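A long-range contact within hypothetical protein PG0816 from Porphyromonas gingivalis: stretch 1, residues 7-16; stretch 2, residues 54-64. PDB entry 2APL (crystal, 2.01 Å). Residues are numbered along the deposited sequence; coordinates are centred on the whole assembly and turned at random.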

# COMPACT_ATOMS: atom_id res chain seq x y z
N LYS A 7 -16.47 19.64 -2.12
CA LYS A 7 -15.54 19.53 -3.23
C LYS A 7 -14.25 18.91 -2.72
O LYS A 7 -13.69 18.02 -3.34
N GLU A 8 -13.77 19.42 -1.58
CA GLU A 8 -12.52 18.91 -1.01
C GLU A 8 -12.68 17.50 -0.56
O GLU A 8 -11.74 16.72 -0.69
N LEU A 9 -13.82 17.18 0.05
CA LEU A 9 -13.99 15.82 0.53
C LEU A 9 -13.94 14.82 -0.66
O LEU A 9 -13.28 13.76 -0.60
N SER A 10 -14.64 15.16 -1.74
CA SER A 10 -14.64 14.31 -2.93
C SER A 10 -13.23 14.18 -3.51
O SER A 10 -12.87 13.14 -4.02
N HIS A 11 -12.43 15.24 -3.43
CA HIS A 11 -11.07 15.24 -3.94
C HIS A 11 -10.22 14.25 -3.10
O HIS A 11 -9.53 13.39 -3.65
N PHE A 12 -10.31 14.34 -1.77
CA PHE A 12 -9.52 13.45 -0.91
C PHE A 12 -10.00 12.01 -1.08
O PHE A 12 -9.18 11.11 -1.13
N ARG A 13 -11.32 11.79 -1.10
CA ARG A 13 -11.84 10.44 -1.37
C ARG A 13 -11.33 9.81 -2.68
O ARG A 13 -10.85 8.69 -2.67
N LEU A 14 -11.40 10.54 -3.79
CA LEU A 14 -10.89 10.07 -5.06
C LEU A 14 -9.37 9.73 -4.99
O LEU A 14 -8.97 8.68 -5.46
N LYS A 15 -8.57 10.61 -4.40
CA LYS A 15 -7.13 10.36 -4.27
C LYS A 15 -6.86 9.06 -3.50
O LYS A 15 -5.93 8.32 -3.83
N LEU A 16 -7.65 8.81 -2.45
CA LEU A 16 -7.41 7.66 -1.56
C LEU A 16 -7.91 6.42 -2.28
O LEU A 16 -7.25 5.36 -2.27
N SER A 54 -2.47 28.41 3.81
CA SER A 54 -3.08 28.62 2.51
C SER A 54 -3.81 27.35 2.05
O SER A 54 -3.62 26.24 2.62
N HIS A 55 -4.61 27.47 1.00
CA HIS A 55 -5.25 26.27 0.36
C HIS A 55 -4.28 25.13 -0.05
O HIS A 55 -4.53 23.95 0.26
N PRO A 56 -3.18 25.46 -0.78
CA PRO A 56 -2.20 24.44 -1.11
C PRO A 56 -1.50 23.83 0.10
O PRO A 56 -1.22 22.62 0.12
N GLU A 57 -1.18 24.66 1.10
CA GLU A 57 -0.58 24.13 2.32
C GLU A 57 -1.55 23.18 2.99
O GLU A 57 -1.14 22.11 3.41
N ALA A 58 -2.83 23.57 3.07
CA ALA A 58 -3.84 22.78 3.77
C ALA A 58 -4.04 21.42 3.04
O ALA A 58 -4.12 20.35 3.68
N GLU A 59 -4.09 21.47 1.70
CA GLU A 59 -4.25 20.27 0.91
C GLU A 59 -3.07 19.30 1.04
O GLU A 59 -3.25 18.07 1.05
N SER A 60 -1.88 19.87 1.11
CA SER A 60 -0.63 19.12 1.25
C SER A 60 -0.62 18.38 2.59
O SER A 60 -0.40 17.18 2.65
N MSE A 61 -0.88 19.10 3.67
CA MSE A 61 -0.89 18.42 4.95
C MSE A 61 -2.08 17.45 5.13
O MSE A 61 -1.93 16.44 5.77
N ALA A 62 -3.25 17.77 4.58
CA ALA A 62 -4.38 16.82 4.50
C ALA A 62 -4.05 15.52 3.72
O ALA A 62 -4.51 14.43 4.09
N SER A 63 -3.29 15.65 2.63
CA SER A 63 -2.82 14.51 1.88
C SER A 63 -1.86 13.64 2.69
O SER A 63 -1.94 12.42 2.59
N GLU A 64 -1.01 14.26 3.54
CA GLU A 64 -0.11 13.47 4.42
C GLU A 64 -0.95 12.65 5.40
O GLU A 64 -0.63 11.48 5.66

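When two helices keep their axes well apart, long side chains must span the gap, and their rotamers decide how. In PG0816 the helices 7-16 and 55-64 approach to 11.2 Å and cross at -41°, running in broadly the same direction. Glu8, His11 and Lys15 aim their CA-to-CB bonds toward the partner helix. Phe12 starts sideways, but chi1 near -65° (m) brings its ring end across, where CZ lies 3.5 Å from CB of Ala62. That small methyl points toward stretch 1 and so meets the ring. In the backbone register, Phe12 CA and Ser63 CA are 7.3 Å apart.

Glu59 also leaves sideways; its chi1 of -133° lies between wells, while chi2 is t, and the chain reaches across so that CG sits 3.9 Å from Phe12 CE1. Its carboxylate meets that of Glu8, which is folded m, m: Glu8 OE1 and Glu59 OE2 are 2.6 Å apart, and the coordinates leave the protonation open. His11, with chi1 t, sets CD2 3.5 Å from Glu59 OE2.

At the far end, Lys15 (m, t, p, t) extends NZ to donate a short 2.5 Å hydrogen bond to Ser63 OG. The m rotamer of Ser63 lets the same OG donate to Glu59 O at 2.8 Å, so one hydroxyl serves both helices.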

# COMPACT_ATOMS: atom_id res chain seq x y z
CB LYS A 7 -15.23 20.93 -3.79
CG LYS A 7 -14.25 20.91 -4.93
CD LYS A 7 -14.23 22.19 -5.76
CE LYS A 7 -13.06 23.10 -5.33
NZ LYS A 7 -11.68 22.45 -5.47
CB GLU A 8 -12.00 19.77 0.19
CG GLU A 8 -11.50 21.14 -0.26
CD GLU A 8 -10.28 21.04 -1.17
OE1 GLU A 8 -9.39 20.18 -0.95
OE2 GLU A 8 -10.20 21.83 -2.12
CB LEU A 9 -15.30 15.67 1.33
CG LEU A 9 -15.64 14.23 1.75
CD1 LEU A 9 -14.60 13.70 2.78
CD2 LEU A 9 -17.06 14.19 2.39
CB SER A 10 -15.63 14.85 -3.99
OG SER A 10 -16.96 14.70 -3.49
CB HIS A 11 -10.51 16.69 -3.86
CG HIS A 11 -9.04 16.78 -4.14
ND1 HIS A 11 -8.49 16.41 -5.35
CD2 HIS A 11 -8.00 17.15 -3.35
CE1 HIS A 11 -7.19 16.61 -5.32
NE2 HIS A 11 -6.86 17.04 -4.11
CB PHE A 12 -9.61 13.86 0.57
CG PHE A 12 -9.00 15.22 0.84
CD1 PHE A 12 -7.69 15.51 0.39
CD2 PHE A 12 -9.73 16.21 1.54
CE1 PHE A 12 -7.12 16.78 0.64
CE2 PHE A 12 -9.18 17.50 1.77
CZ PHE A 12 -7.89 17.78 1.32
CB ARG A 13 -13.37 10.37 -1.31
CG ARG A 13 -13.86 8.90 -1.49
CD ARG A 13 -15.38 8.73 -1.21
NE ARG A 13 -15.65 7.29 -1.20
CZ ARG A 13 -16.11 6.63 -0.14
NH1 ARG A 13 -16.42 7.30 0.96
NH2 ARG A 13 -16.29 5.31 -0.22
CB LEU A 14 -11.18 11.06 -6.21
CG LEU A 14 -10.87 10.48 -7.59
CD1 LEU A 14 -11.58 9.15 -7.84
CD2 LEU A 14 -11.17 11.50 -8.69
CB LYS A 15 -6.45 11.51 -3.52
CG LYS A 15 -6.32 12.82 -4.33
CD LYS A 15 -5.60 13.91 -3.49
CE LYS A 15 -4.13 13.59 -3.28
NZ LYS A 15 -3.54 14.72 -2.55
CB LEU A 16 -8.19 7.79 -0.23
CG LEU A 16 -8.07 6.61 0.78
CD1 LEU A 16 -6.58 6.24 1.10
CD2 LEU A 16 -8.82 6.96 2.08
CB SER A 54 -1.99 28.97 1.50
OG SER A 54 -1.22 27.80 1.22
CB HIS A 55 -6.19 26.72 -0.78
CG HIS A 55 -6.65 25.61 -1.68
ND1 HIS A 55 -7.54 24.63 -1.26
CD2 HIS A 55 -6.35 25.32 -2.98
CE1 HIS A 55 -7.73 23.78 -2.26
NE2 HIS A 55 -7.01 24.17 -3.30
CB PRO A 56 -1.16 25.19 -1.95
CG PRO A 56 -1.73 26.55 -2.24
CD PRO A 56 -2.85 26.80 -1.32
CB GLU A 57 -0.19 25.25 3.29
CG GLU A 57 0.88 26.14 2.71
CD GLU A 57 1.19 27.34 3.60
OE1 GLU A 57 0.28 28.02 4.14
OE2 GLU A 57 2.38 27.59 3.78
CB ALA A 58 -5.21 23.59 3.88
CB GLU A 59 -4.45 20.64 -0.56
CG GLU A 59 -5.61 19.86 -1.14
CD GLU A 59 -6.16 20.41 -2.46
OE1 GLU A 59 -5.34 20.64 -3.40
OE2 GLU A 59 -7.41 20.55 -2.56
CB SER A 60 0.55 20.09 1.18
OG SER A 60 1.79 19.41 1.30
CB MSE A 61 -0.70 19.42 6.11
CG MSE A 61 -1.95 20.14 6.52
SE MSE A 61 -1.47 21.54 7.89
CE MSE A 61 -0.67 22.94 6.64
CB ALA A 62 -5.59 17.47 3.91
CB SER A 63 -2.19 14.96 0.57
OG SER A 63 -3.25 15.54 -0.20
CB GLU A 64 0.86 14.38 5.21
CG GLU A 64 1.57 15.40 4.32
CD GLU A 64 3.03 15.11 4.09
OE1 GLU A 64 3.35 13.94 3.73
OE2 GLU A 64 3.86 16.07 4.25